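Local structure of alpha-fucosidase (Bifidobacterium bifidum, 2EAB) at residues A107-L112 against M546-G551; G339-S344 against T364-R369; F419-N424 against A506-I511; S565-P570 against H677-H682. The protein probably hydrolyses alpha-1,2-linked L-fucose from glycans, this chain being the catalytic part of a longer, calcium-binding family 95 glycoside hydrolase. All blocks are in the same frame, centred on the assembly; numbering follows the deposited sequence.

Contact 1. Residues A107-L112 against M546-G551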
loop_
_atom_site.group_PDB
_atom_site.type_symbol
_atom_site.label_atom_id
_atom_site.label_comp_id
_atom_site.label_asym_id
_atom_site.label_seq_id
_atom_site.Cartn_x
_atom_site.Cartn_y
_atom_site.Cartn_z
ATOM N N ALA A 107 23.919 -11.402 -22.901
ATOM C CA ALA A 107 23.930 -12.559 -23.792
ATOM C C ALA A 107 22.527 -13.111 -24.060
ATOM O O ALA A 107 22.236 -13.547 -25.178
ATOM C CB ALA A 107 24.856 -13.641 -23.261
ATOM N N LEU A 108 21.656 -13.083 -23.050
ATOM C CA LEU A 108 20.273 -13.519 -23.229
ATOM C C LEU A 108 19.553 -12.591 -24.193
ATOM O O LEU A 108 18.835 -13.044 -25.088
ATOM C CB LEU A 108 19.541 -13.563 -21.888
ATOM C CG LEU A 108 19.949 -14.724 -20.982
ATOM C CD1 LEU A 108 19.555 -14.450 -19.547
ATOM C CD2 LEU A 108 19.358 -16.049 -21.462
ATOM N N ASN A 109 19.756 -11.289 -24.015
ATOM C CA ASN A 109 19.166 -10.312 -24.916
ATOM C C ASN A 109 19.658 -10.466 -26.350
ATOM O O ASN A 109 18.881 -10.290 -27.291
ATOM C CB ASN A 109 19.406 -8.896 -24.406
ATOM C CG ASN A 109 18.540 -8.559 -23.213
ATOM O OD1 ASN A 109 17.670 -9.333 -22.818
ATOM N ND2 ASN A 109 18.778 -7.391 -22.629
ATOM N N LYS A 110 20.933 -10.821 -26.509
ATOM C CA LYS A 110 21.502 -11.078 -27.836
ATOM C C LYS A 110 20.807 -12.263 -28.504
ATOM O O LYS A 110 20.493 -12.208 -29.692
ATOM C CB LYS A 110 23.014 -11.311 -27.765
ATOM C CG LYS A 110 23.686 -11.472 -29.124
ATOM C CD LYS A 110 25.196 -11.568 -28.995
ATOM C CE LYS A 110 25.854 -11.823 -30.344
ATOM N NZ LYS A 110 25.608 -13.210 -30.846
ATOM N N GLN A 111 20.561 -13.328 -27.742
ATOM C CA GLN A 111 19.832 -14.480 -28.272
ATOM C C GLN A 111 18.458 -14.066 -28.798
ATOM O O GLN A 111 18.053 -14.473 -29.892
ATOM C CB GLN A 111 19.702 -15.582 -27.219
ATOM C CG GLN A 111 21.024 -16.261 -26.901
ATOM C CD GLN A 111 20.902 -17.389 -25.887
ATOM O OE1 GLN A 111 20.232 -17.256 -24.863
ATOM N NE2 GLN A 111 21.582 -18.497 -26.157
ATOM N N LEU A 112 17.749 -13.253 -28.017
ATOM C CA LEU A 112 16.450 -12.724 -28.429
ATOM C C LEU A 112 16.553 -11.806 -29.647
ATOM O O LEU A 112 15.774 -11.936 -30.591
ATOM C CB LEU A 112 15.775 -12.001 -27.263
ATOM C CG LEU A 112 15.419 -12.891 -26.070
ATOM C CD1 LEU A 112 15.188 -12.058 -24.820
ATOM C CD2 LEU A 112 14.204 -13.752 -26.368
ATOM N N MET A 546 19.125 -1.234 -20.181
ATOM C CA MET A 546 18.080 -2.264 -20.222
ATOM C C MET A 546 17.371 -2.440 -21.561
ATOM O O MET A 546 17.060 -3.568 -21.951
ATOM C CB MET A 546 17.050 -2.031 -19.114
ATOM C CG MET A 546 17.645 -1.972 -17.707
ATOM S SD MET A 546 18.419 -3.502 -17.167
ATOM C CE MET A 546 16.989 -4.561 -16.965
ATOM N N LEU A 547 17.095 -1.338 -22.256
ATOM C CA LEU A 547 16.355 -1.399 -23.518
ATOM C C LEU A 547 17.212 -1.914 -24.661
ATOM O O LEU A 547 18.409 -1.638 -24.726
ATOM C CB LEU A 547 15.800 -0.020 -23.887
ATOM C CG LEU A 547 14.769 0.577 -22.925
ATOM C CD1 LEU A 547 14.312 1.945 -23.398
ATOM C CD2 LEU A 547 13.578 -0.358 -22.755
ATOM N N HIS A 548 16.592 -2.662 -25.568
ATOM C CA HIS A 548 17.255 -3.050 -26.808
ATOM C C HIS A 548 16.257 -3.058 -27.954
ATOM O O HIS A 548 15.048 -3.048 -27.726
ATOM C CB HIS A 548 18.015 -4.388 -26.659
ATOM C CG HIS A 548 17.178 -5.625 -26.823
ATOM N ND1 HIS A 548 17.738 -6.847 -27.130
ATOM C CD2 HIS A 548 15.844 -5.842 -26.711
ATOM C CE1 HIS A 548 16.785 -7.758 -27.218
ATOM N NE2 HIS A 548 15.626 -7.175 -26.965
ATOM N N LYS A 549 16.766 -3.034 -29.180
ATOM C CA LYS A 549 15.927 -3.251 -30.348
ATOM C C LYS A 549 15.521 -4.718 -30.358
ATOM O O LYS A 549 16.380 -5.606 -30.303
ATOM C CB LYS A 549 16.675 -2.896 -31.634
ATOM C CG LYS A 549 15.924 -3.284 -32.898
ATOM C CD LYS A 549 16.633 -2.816 -34.156
ATOM C CE LYS A 549 15.889 -3.267 -35.412
ATOM N NZ LYS A 549 14.467 -2.791 -35.466
ATOM N N ALA A 550 14.217 -4.966 -30.408
ATOM C CA ALA A 550 13.690 -6.324 -30.402
ATOM C C ALA A 550 14.168 -7.129 -31.598
ATOM O O ALA A 550 14.418 -6.583 -32.678
ATOM C CB ALA A 550 12.180 -6.298 -30.380
ATOM N N GLY A 551 14.304 -8.432 -31.379
ATOM C CA GLY A 551 14.423 -9.390 -32.463
ATOM C C GLY A 551 13.076 -9.626 -33.116
ATOM O O GLY A 551 12.060 -9.040 -32.722
HETATM O O HOH W 1 17.666 -5.848 -20.459
#

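Contact 2. Residues G339-S344 against T364-R369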
loop_
_atom_site.group_PDB
_atom_site.type_symbol
_atom_site.label_atom_id
_atom_site.label_comp_id
_atom_site.label_asym_id
_atom_site.label_seq_id
_atom_site.Cartn_x
_atom_site.Cartn_y
_atom_site.Cartn_z
ATOM N N GLY A 339 -26.060 6.009 2.389
ATOM C CA GLY A 339 -27.300 5.588 3.044
ATOM C C GLY A 339 -27.089 4.506 4.086
ATOM O O GLY A 339 -28.033 3.798 4.455
ATOM N N GLN A 340 -25.855 4.391 4.575
ATOM C CA GLN A 340 -25.493 3.341 5.523
ATOM C C GLN A 340 -26.121 3.508 6.897
ATOM O O GLN A 340 -26.336 4.627 7.367
ATOM C CB GLN A 340 -23.970 3.262 5.687
ATOM C CG GLN A 340 -23.313 4.520 6.253
ATOM C CD GLN A 340 -22.782 5.451 5.176
ATOM O OE1 GLN A 340 -23.212 5.398 4.025
ATOM N NE2 GLN A 340 -21.834 6.304 5.549
ATOM N N SER A 341 -26.379 2.370 7.533
ATOM C CA SER A 341 -26.576 2.301 8.970
ATOM C C SER A 341 -25.212 2.396 9.661
ATOM O O SER A 341 -24.165 2.437 9.000
ATOM C CB SER A 341 -27.287 0.997 9.351
ATOM O OG SER A 341 -26.694 -0.128 8.726
ATOM N N GLY A 342 -25.231 2.440 10.987
ATOM C CA GLY A 342 -24.015 2.499 11.788
ATOM C C GLY A 342 -24.302 1.980 13.180
ATOM O O GLY A 342 -25.408 1.505 13.450
ATOM N N HIS A 343 -23.320 2.085 14.073
ATOM C CA HIS A 343 -23.443 1.487 15.407
ATOM C C HIS A 343 -24.528 2.139 16.273
ATOM O O HIS A 343 -24.984 1.546 17.253
ATOM C CB HIS A 343 -22.093 1.476 16.138
ATOM C CG HIS A 343 -21.731 2.783 16.772
ATOM N ND1 HIS A 343 -21.052 3.776 16.099
ATOM C CD2 HIS A 343 -21.950 3.257 18.022
ATOM C CE1 HIS A 343 -20.870 4.805 16.907
ATOM N NE2 HIS A 343 -21.405 4.515 18.080
ATOM N N SER A 344 -24.927 3.358 15.914
ATOM C CA SER A 344 -25.954 4.100 16.656
ATOM C C SER A 344 -27.363 3.933 16.088
ATOM O O SER A 344 -28.330 4.438 16.664
ATOM C CB SER A 344 -25.596 5.586 16.718
ATOM O OG SER A 344 -24.450 5.783 17.518
ATOM N N THR A 364 -29.829 -5.917 4.773
ATOM C CA THR A 364 -30.671 -4.889 4.165
ATOM C C THR A 364 -29.792 -3.938 3.360
ATOM O O THR A 364 -28.563 -3.953 3.493
ATOM C CB THR A 364 -31.399 -4.053 5.228
ATOM O OG1 THR A 364 -30.430 -3.338 6.004
ATOM C CG2 THR A 364 -32.255 -4.933 6.143
ATOM N N THR A 365 -30.417 -3.095 2.542
ATOM C CA THR A 365 -29.674 -2.098 1.770
ATOM C C THR A 365 -28.797 -1.233 2.678
ATOM O O THR A 365 -27.606 -1.052 2.402
ATOM C CB THR A 365 -30.620 -1.226 0.917
ATOM O OG1 THR A 365 -31.336 -2.074 0.012
ATOM C CG2 THR A 365 -29.839 -0.185 0.115
ATOM N N ALA A 366 -29.371 -0.725 3.767
ATOM C CA ALA A 366 -28.623 0.101 4.718
ATOM C C ALA A 366 -27.420 -0.650 5.296
ATOM O O ALA A 366 -26.341 -0.074 5.469
ATOM C CB ALA A 366 -29.534 0.587 5.835
ATOM N N GLN A 367 -27.615 -1.934 5.585
ATOM C CA GLN A 367 -26.548 -2.787 6.111
ATOM C C GLN A 367 -25.459 -3.076 5.083
ATOM O O GLN A 367 -24.269 -3.079 5.421
ATOM C CB GLN A 367 -27.130 -4.082 6.671
ATOM C CG GLN A 367 -27.856 -3.879 7.994
ATOM C CD GLN A 367 -28.668 -5.087 8.425
ATOM O OE1 GLN A 367 -28.906 -6.005 7.644
ATOM N NE2 GLN A 367 -29.108 -5.081 9.681
ATOM N N LYS A 368 -25.852 -3.311 3.834
ATOM C CA LYS A 368 -24.872 -3.450 2.753
ATOM C C LYS A 368 -24.030 -2.183 2.629
ATOM O O LYS A 368 -22.806 -2.251 2.522
ATOM C CB LYS A 368 -25.537 -3.772 1.412
ATOM C CG LYS A 368 -26.090 -5.190 1.307
ATOM C CD LYS A 368 -26.497 -5.528 -0.118
ATOM C CE LYS A 368 -25.282 -5.776 -1.013
ATOM N NZ LYS A 368 -25.664 -5.929 -2.438
ATOM N N ARG A 369 -24.682 -1.025 2.661
ATOM C CA ARG A 369 -23.960 0.240 2.602
ATOM C C ARG A 369 -23.075 0.441 3.830
ATOM O O ARG A 369 -21.991 1.014 3.721
ATOM C CB ARG A 369 -24.919 1.418 2.406
ATOM C CG ARG A 369 -25.805 1.333 1.154
ATOM C CD ARG A 369 -25.024 1.163 -0.159
ATOM N NE ARG A 369 -25.931 0.795 -1.249
ATOM C CZ ARG A 369 -26.013 -0.411 -1.814
ATOM N NH1 ARG A 369 -25.220 -1.406 -1.436
ATOM N NH2 ARG A 369 -26.888 -0.621 -2.785
#

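Contact 3. Residues F419-N424 against A506-I511. With EDO (1,2-ethanediol), chain D.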
loop_
_atom_site.group_PDB
_atom_site.type_symbol
_atom_site.label_atom_id
_atom_site.label_comp_id
_atom_site.label_asym_id
_atom_site.label_seq_id
_atom_site.Cartn_x
_atom_site.Cartn_y
_atom_site.Cartn_z
ATOM N N PHE A 419 8.286 -6.286 1.974
ATOM C CA PHE A 419 7.942 -5.280 0.977
ATOM C C PHE A 419 7.940 -5.992 -0.372
ATOM O O PHE A 419 8.997 -6.289 -0.934
ATOM C CB PHE A 419 8.922 -4.104 1.049
ATOM C CG PHE A 419 8.998 -3.499 2.422
ATOM C CD1 PHE A 419 10.087 -3.753 3.248
ATOM C CD2 PHE A 419 7.943 -2.726 2.916
ATOM C CE1 PHE A 419 10.146 -3.222 4.532
ATOM C CE2 PHE A 419 7.998 -2.189 4.202
ATOM C CZ PHE A 419 9.103 -2.441 5.011
ATOM N N HIS A 420 6.741 -6.312 -0.862
ATOM C CA HIS A 420 6.572 -7.097 -2.084
ATOM C C HIS A 420 6.244 -6.127 -3.201
ATOM O O HIS A 420 5.113 -5.636 -3.297
ATOM C CB HIS A 420 5.454 -8.140 -1.938
ATOM C CG HIS A 420 5.941 -9.553 -1.972
ATOM N ND1 HIS A 420 5.715 -10.418 -3.024
ATOM C CD2 HIS A 420 6.660 -10.250 -1.066
ATOM C CE1 HIS A 420 6.271 -11.586 -2.752
ATOM N NE2 HIS A 420 6.857 -11.508 -1.572
ATOM N N MET A 421 7.235 -5.844 -4.038
ATOM C CA MET A 421 7.213 -4.647 -4.870
ATOM C C MET A 421 6.825 -4.914 -6.323
ATOM O O MET A 421 7.189 -4.155 -7.218
ATOM C CB MET A 421 8.566 -3.929 -4.756
ATOM C CG MET A 421 8.515 -2.430 -5.001
ATOM S SD MET A 421 10.031 -1.615 -4.488
ATOM C CE MET A 421 11.135 -2.104 -5.814
ATOM N N ASN A 422 6.049 -5.968 -6.557
ATOM C CA ASN A 422 5.528 -6.232 -7.897
ATOM C C ASN A 422 4.004 -6.379 -7.897
ATOM O O ASN A 422 3.447 -7.221 -8.600
ATOM C CB ASN A 422 6.229 -7.437 -8.546
ATOM C CG ASN A 422 6.293 -7.337 -10.071
ATOM O OD1 ASN A 422 6.079 -6.274 -10.656
ATOM N ND2 ASN A 422 6.597 -8.454 -10.718
ATOM N N VAL A 423 3.374 -5.553 -7.055
ATOM C CA VAL A 423 1.939 -5.203 -7.017
ATOM C C VAL A 423 1.518 -4.819 -5.600
ATOM O O VAL A 423 0.685 -3.929 -5.424
ATOM C CB VAL A 423 0.955 -6.269 -7.612
ATOM C CG1 VAL A 423 0.893 -7.539 -6.760
ATOM C CG2 VAL A 423 -0.450 -5.673 -7.781
ATOM N N ASN A 424 2.085 -5.486 -4.599
ATOM C CA ASN A 424 1.545 -5.385 -3.246
ATOM C C ASN A 424 1.862 -4.056 -2.582
ATOM O O ASN A 424 0.960 -3.367 -2.104
ATOM C CB ASN A 424 2.029 -6.539 -2.371
ATOM C CG ASN A 424 1.751 -7.894 -2.983
ATOM O OD1 ASN A 424 0.697 -8.501 -2.747
ATOM N ND2 ASN A 424 2.668 -8.366 -3.795
ATOM N N ALA A 506 11.365 -4.262 -13.476
ATOM C CA ALA A 506 10.376 -3.214 -13.717
ATOM C C ALA A 506 9.599 -2.849 -12.449
ATOM O O ALA A 506 8.813 -1.896 -12.459
ATOM C CB ALA A 506 9.436 -3.589 -14.853
ATOM N N ALA A 507 9.832 -3.592 -11.366
ATOM C CA ALA A 507 9.295 -3.241 -10.056
ATOM C C ALA A 507 9.687 -1.819 -9.651
ATOM O O ALA A 507 8.905 -1.120 -8.992
ATOM C CB ALA A 507 9.774 -4.231 -9.011
ATOM N N VAL A 508 10.898 -1.396 -10.016
ATOM C CA VAL A 508 11.353 -0.045 -9.673
ATOM C C VAL A 508 10.605 1.034 -10.475
ATOM O O VAL A 508 9.987 1.910 -9.875
ATOM C CB VAL A 508 12.899 0.100 -9.720
ATOM C CG1 VAL A 508 13.310 1.546 -9.478
ATOM C CG2 VAL A 508 13.538 -0.812 -8.686
ATOM N N PRO A 509 10.603 0.952 -11.825
ATOM C CA PRO A 509 9.651 1.789 -12.566
ATOM C C PRO A 509 8.246 1.817 -11.945
ATOM O O PRO A 509 7.678 2.889 -11.753
ATOM C CB PRO A 509 9.645 1.145 -13.958
ATOM C CG PRO A 509 11.057 0.656 -14.123
ATOM C CD PRO A 509 11.484 0.193 -12.739
ATOM N N TRP A 510 7.691 0.657 -11.610
ATOM C CA TRP A 510 6.337 0.622 -11.075
ATOM C C TRP A 510 6.192 1.400 -9.761
ATOM O O TRP A 510 5.315 2.257 -9.646
ATOM C CB TRP A 510 5.864 -0.814 -10.907
ATOM C CG TRP A 510 4.380 -0.961 -10.728
ATOM C CD1 TRP A 510 3.444 0.035 -10.601
ATOM C CD2 TRP A 510 3.673 -2.189 -10.637
ATOM N NE1 TRP A 510 2.195 -0.511 -10.452
ATOM C CE2 TRP A 510 2.308 -1.878 -10.459
ATOM C CE3 TRP A 510 4.064 -3.535 -10.687
ATOM C CZ2 TRP A 510 1.326 -2.867 -10.346
ATOM C CZ3 TRP A 510 3.095 -4.516 -10.581
ATOM C CH2 TRP A 510 1.742 -4.178 -10.403
ATOM N N ILE A 511 7.038 1.112 -8.774
ATOM C CA ILE A 511 6.933 1.834 -7.506
ATOM C C ILE A 511 7.207 3.332 -7.691
ATOM O O ILE A 511 6.669 4.152 -6.953
ATOM C CB ILE A 511 7.817 1.206 -6.392
ATOM C CG1 ILE A 511 7.286 1.569 -4.999
ATOM C CG2 ILE A 511 9.286 1.591 -6.552
ATOM C CD1 ILE A 511 5.929 0.948 -4.669
HETATM C C1 EDO D . 1.902 -7.619 -11.843
HETATM O O1 EDO D . 0.950 -8.771 -12.084
HETATM C C2 EDO D . 3.305 -8.290 -11.569
HETATM O O2 EDO D . 3.246 -8.996 -10.246
#

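Contact 4. Residues S565-P570 against H677-H682. With EDO (1,2-ethanediol), chain D.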
loop_
_atom_site.group_PDB
_atom_site.type_symbol
_atom_site.label_atom_id
_atom_site.label_comp_id
_atom_site.label_asym_id
_atom_site.label_seq_id
_atom_site.Cartn_x
_atom_site.Cartn_y
_atom_site.Cartn_z
ATOM N N SER A 565 6.169 -12.556 -17.900
ATOM C CA SER A 565 4.904 -11.921 -17.564
ATOM C C SER A 565 4.291 -12.703 -16.406
ATOM O O SER A 565 3.772 -13.798 -16.620
ATOM C CB SER A 565 3.963 -11.932 -18.767
ATOM O OG SER A 565 2.877 -11.046 -18.550
ATOM N N PRO A 566 4.374 -12.172 -15.167
ATOM C CA PRO A 566 3.858 -12.969 -14.048
ATOM C C PRO A 566 2.369 -13.304 -14.222
ATOM O O PRO A 566 1.600 -12.425 -14.609
ATOM C CB PRO A 566 4.081 -12.048 -12.839
ATOM C CG PRO A 566 5.226 -11.180 -13.244
ATOM C CD PRO A 566 4.960 -10.902 -14.700
ATOM N N GLU A 567 1.940 -14.549 -13.989
ATOM C CA GLU A 567 2.761 -15.728 -13.704
ATOM C C GLU A 567 2.363 -16.826 -14.692
ATOM O O GLU A 567 2.015 -17.946 -14.290
ATOM C CB GLU A 567 2.494 -16.243 -12.286
ATOM C CG GLU A 567 3.102 -15.450 -11.152
ATOM C CD GLU A 567 2.895 -16.122 -9.796
ATOM O OE1 GLU A 567 2.965 -15.415 -8.766
ATOM O OE2 GLU A 567 2.651 -17.354 -9.755
ATOM N N GLN A 568 2.378 -16.504 -15.981
ATOM C CA GLN A 568 2.057 -17.491 -17.012
ATOM C C GLN A 568 2.920 -17.274 -18.247
ATOM O O GLN A 568 3.642 -16.282 -18.333
ATOM C CB GLN A 568 0.561 -17.472 -17.361
ATOM C CG GLN A 568 0.103 -16.200 -18.056
ATOM C CD GLN A 568 -1.307 -16.287 -18.621
ATOM O OE1 GLN A 568 -1.968 -17.325 -18.557
ATOM N NE2 GLN A 568 -1.776 -15.180 -19.184
ATOM N N GLY A 569 2.844 -18.210 -19.188
ATOM C CA GLY A 569 3.621 -18.141 -20.414
ATOM C C GLY A 569 5.074 -18.530 -20.211
ATOM O O GLY A 569 5.451 -19.027 -19.141
ATOM N N PRO A 570 5.905 -18.325 -21.246
ATOM C CA PRO A 570 7.329 -18.659 -21.177
ATOM C C PRO A 570 8.096 -17.773 -20.203
ATOM O O PRO A 570 7.749 -16.603 -20.007
ATOM C CB PRO A 570 7.830 -18.387 -22.601
ATOM C CG PRO A 570 6.616 -18.322 -23.451
ATOM C CD PRO A 570 5.534 -17.794 -22.568
ATOM N N HIS A 677 -6.277 -16.771 -15.978
ATOM C CA HIS A 677 -5.077 -16.600 -15.158
ATOM C C HIS A 677 -5.259 -15.487 -14.125
ATOM O O HIS A 677 -5.837 -14.440 -14.424
ATOM C CB HIS A 677 -3.851 -16.334 -16.027
ATOM C CG HIS A 677 -2.575 -16.237 -15.250
ATOM N ND1 HIS A 677 -2.065 -17.291 -14.523
ATOM C CD2 HIS A 677 -1.713 -15.205 -15.072
ATOM C CE1 HIS A 677 -0.946 -16.911 -13.931
ATOM N NE2 HIS A 677 -0.708 -15.652 -14.250
ATOM N N ARG A 678 -4.766 -15.722 -12.913
ATOM C CA ARG A 678 -4.992 -14.811 -11.791
ATOM C C ARG A 678 -4.347 -13.434 -11.974
ATOM O O ARG A 678 -4.948 -12.409 -11.634
ATOM C CB ARG A 678 -4.526 -15.448 -10.481
ATOM C CG ARG A 678 -4.927 -14.668 -9.248
ATOM C CD ARG A 678 -4.731 -15.503 -8.011
ATOM N NE ARG A 678 -5.211 -14.824 -6.814
ATOM C CZ ARG A 678 -4.466 -14.579 -5.742
ATOM N NH1 ARG A 678 -3.195 -14.969 -5.696
ATOM N NH2 ARG A 678 -5.004 -13.961 -4.701
ATOM N N HIS A 679 -3.127 -13.410 -12.501
ATOM C CA HIS A 679 -2.456 -12.155 -12.812
ATOM C C HIS A 679 -3.005 -11.560 -14.103
ATOM O O HIS A 679 -3.463 -12.286 -14.983
ATOM C CB HIS A 679 -0.958 -12.383 -12.994
ATOM C CG HIS A 679 -0.211 -12.624 -11.720
ATOM N ND1 HIS A 679 -0.238 -13.828 -11.049
ATOM C CD2 HIS A 679 0.620 -11.820 -11.018
ATOM C CE1 HIS A 679 0.525 -13.745 -9.974
ATOM N NE2 HIS A 679 1.057 -12.538 -9.931
ATOM N N MET A 680 -2.928 -10.236 -14.207
ATOM C CA MET A 680 -3.250 -9.505 -15.432
ATOM C C MET A 680 -2.126 -8.497 -15.647
ATOM O O MET A 680 -2.344 -7.278 -15.645
ATOM C CB MET A 680 -4.604 -8.795 -15.316
ATOM C CG MET A 680 -5.729 -9.670 -14.776
ATOM S SD MET A 680 -7.356 -8.905 -14.848
ATOM C CE MET A 680 -7.075 -7.409 -13.893
ATOM N N SER A 681 -0.916 -9.014 -15.816
ATOM C CA SER A 681 0.278 -8.173 -15.816
ATOM C C SER A 681 0.344 -7.214 -16.996
ATOM O O SER A 681 1.005 -6.185 -16.930
ATOM C CB SER A 681 1.536 -9.039 -15.765
ATOM O OG SER A 681 1.566 -9.812 -14.579
ATOM N N HIS A 682 -0.358 -7.558 -18.067
ATOM C CA HIS A 682 -0.381 -6.736 -19.270
ATOM C C HIS A 682 -1.414 -5.605 -19.240
ATOM O O HIS A 682 -1.540 -4.855 -20.216
ATOM C CB HIS A 682 -0.615 -7.624 -20.492
ATOM C CG HIS A 682 -1.923 -8.350 -20.473
ATOM N ND1 HIS A 682 -2.374 -9.048 -19.373
ATOM C CD2 HIS A 682 -2.865 -8.505 -21.432
ATOM C CE1 HIS A 682 -3.546 -9.589 -19.654
ATOM N NE2 HIS A 682 -3.866 -9.275 -20.898
HETATM C C1 EDO D . 1.902 -7.619 -11.843
HETATM O O1 EDO D . 0.950 -8.771 -12.084
HETATM C C2 EDO D . 3.305 -8.290 -11.569
HETATM O O2 EDO D . 3.246 -8.996 -10.246
HETATM O O HOH W 2 -0.500 -11.883 -16.372
HETATM O O HOH W 3 -5.112 -17.233 -18.942
#

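Contact 1. Residues A107-L112 against M546-G551
H548 turns the edge of its imidazole to N109, where helix 103-113 lies against strand 548-549, an outer strand of a three-stranded antiparallel sheet. CE1 comes within 3.3 Å of N109 O, and the oxygen lies in the plane of the ring. L112 CB stands at the edge too, a little farther off, and N109 CB lies 3.8 Å from H548 ND1. The first torsion of H548 (chi1 83°) places CG between the backbone N and the carbonyl carbon, on a CB that points to the helix. D574 of strand 572-574 has its OD1 hydrogen-bonded to H548 NE2, which would help to hold the ring's rotation, and its OD2 to the backbone N of G551. This carboxylate would probably favour a proton on NE2. An alanine in place of H548 would probably leave D574 OD1 without its imidazole donor and open a gap beside N109 O. The amide of N109 reaches two ways, with OD1 bonded to V562 N in the central strand and ND2 giving its hydrogen to a water at 2.9 Å. That water in turn donates to M546 O, 2.8 Å away, where helix 525-546 gives way to the strand. At the other end of the contact the backbones meet without an intervening side chain: G551 CA lies 3.4 Å from L112 O, its C-H pointing almost straight at the oxygen (160° at the hydrogen), exactly where any CB would collide with that carbonyl.

Contact 2. Residues G339-S344 against T364-R369
The flat carbonyl group of A366 takes the N-H of S341 above its plane: S341 N sits 3.2 Å from A366 O and 53° out of that plane, although the bond is nearly straight at the hydrogen (167°). A weaker C-H donor joins it, Q340 CA lying 3.5 Å from A366 O. S341 OG also closes over this peptide, but its hydrogen bond goes to E370, one turn further along the helix. The rest is largely packing of side-chain carbon on backbone. Q340 CB lies 3.5 Å from R369 C and also touches R369 CB, while the guanidinium of R369 turns to E372, with which it forms a salt bridge. The amide of Q340 turns back on its own chain, bonded to L338 N and I336 O. The helix start is fixed by a capping box, in which T364 OG1 accepts from Q367 N at 3.2 Å and Q367 OE1 accepts from T364 N at 3.0 Å. The loop thus lies along the first turn of helix 365-386, one of the helices of the catalytic domain. It runs from strand 335-337, at the edge of a seven-stranded antiparallel sheet, to helix 351-360, on which Q367 packs, while K368 makes a salt bridge to E746 of helix 738-751.

Contact 3. Residues F419-N424 against A506-I511
M421 buries its side chain against A507, V508 and I511 at the start of helix 507-520, within the (alpha/alpha)6 barrel expected of a family 95 catalytic domain. On this side protein meets only protein, and the side chains are apolar. M421 O presses on A507 CB at 3.1 Å, while the same oxygen is hydrogen-bonded to Q426 NE2. The thioether crosses I511 at about a right angle, with SD 3.9 Å from I511 CG2. Its last torsion (chi3 75°) bends CE back to V508, where it meets CG2 at 4.0 Å. The indole side is packed just as closely on V423 and N422, but differs in having a small bound molecule at its rim. There the indole of W510 stands beside V423, the two pointing the same way, with CH2 3.6 Å from V423 CB. An ethanediol, probably from the crystallisation liquor, lies at the edge of the indole, its C1 3.6 Å from CZ3, and also touches the amide of N422. An alanine in place of W510 would probably open a gap between the helix and the N422-V423 turn, leaving V423 without its side support and freer to shift. L582 of helix 577-596 and Q426 also touch W510. N422 OD1, hydrogen-bonded to Y578 OH, meets the indole in the plane of the ring, 3.4 Å from W510 CE3, with the amide turned 80° from the indole plane.

Contact 4. Residues S565-P570 against H677-H682
Q568 and H677 are brought face to face by their first torsions: CG of H677 is anti to its backbone N (chi1 -176°), whereas CG of Q568 stands between N and the carbonyl carbon (chi1 68°). The two side chains then slide past each other in opposite directions. Q568 CB sits 3.7 Å above the centre of the imidazole, and the amide, tilted only 10° from the ring, stacks further along it. Q568 is held in this pose by Q672 and by E652, which also bonds S565 OG. The unprotonated NE2 of H677 accepts E567 N at 2.9 Å, just after the cis peptide between P566 and E567. Two donors grip P566 O: S681 OG at 2.6 Å and a water at 2.8 Å, which itself accepts from S681 N. S681 OG in turn receives O1 of the ethanediol at 2.8 Å. E567 lays its CG over the face of H679, 3.3 Å from CE1, while its OE1 approaches the same carbon at 3.2 Å. W723 meets the H679 ring from outside the two segments. The whole is a contact of loop on loop within the family 95 catalytic domain, and the bound ethanediol, though probably from the crystallisation liquor, is consistent with a small polar pocket at its side.

Contacts 3 and 4 are neighbours, their centres 15 Å apart; they touch where N422 packs on P566 and share one ethanediol, which suggests that parts of both contacts line a common pocket. The centre of contact 1 lies about 21 Å from that of contact 4, and strand 558-565, paired with strand 548-549, runs from one towards the other. Contact 1 joins the N-terminal family region to the catalytic one. Contact 2 stands apart, its centre about 56 Å from that of contact 1 across the chain's centre. Along the chain, contacts 2, 3 and 4 follow in series within the catalytic range, and contact 1 spans the first two.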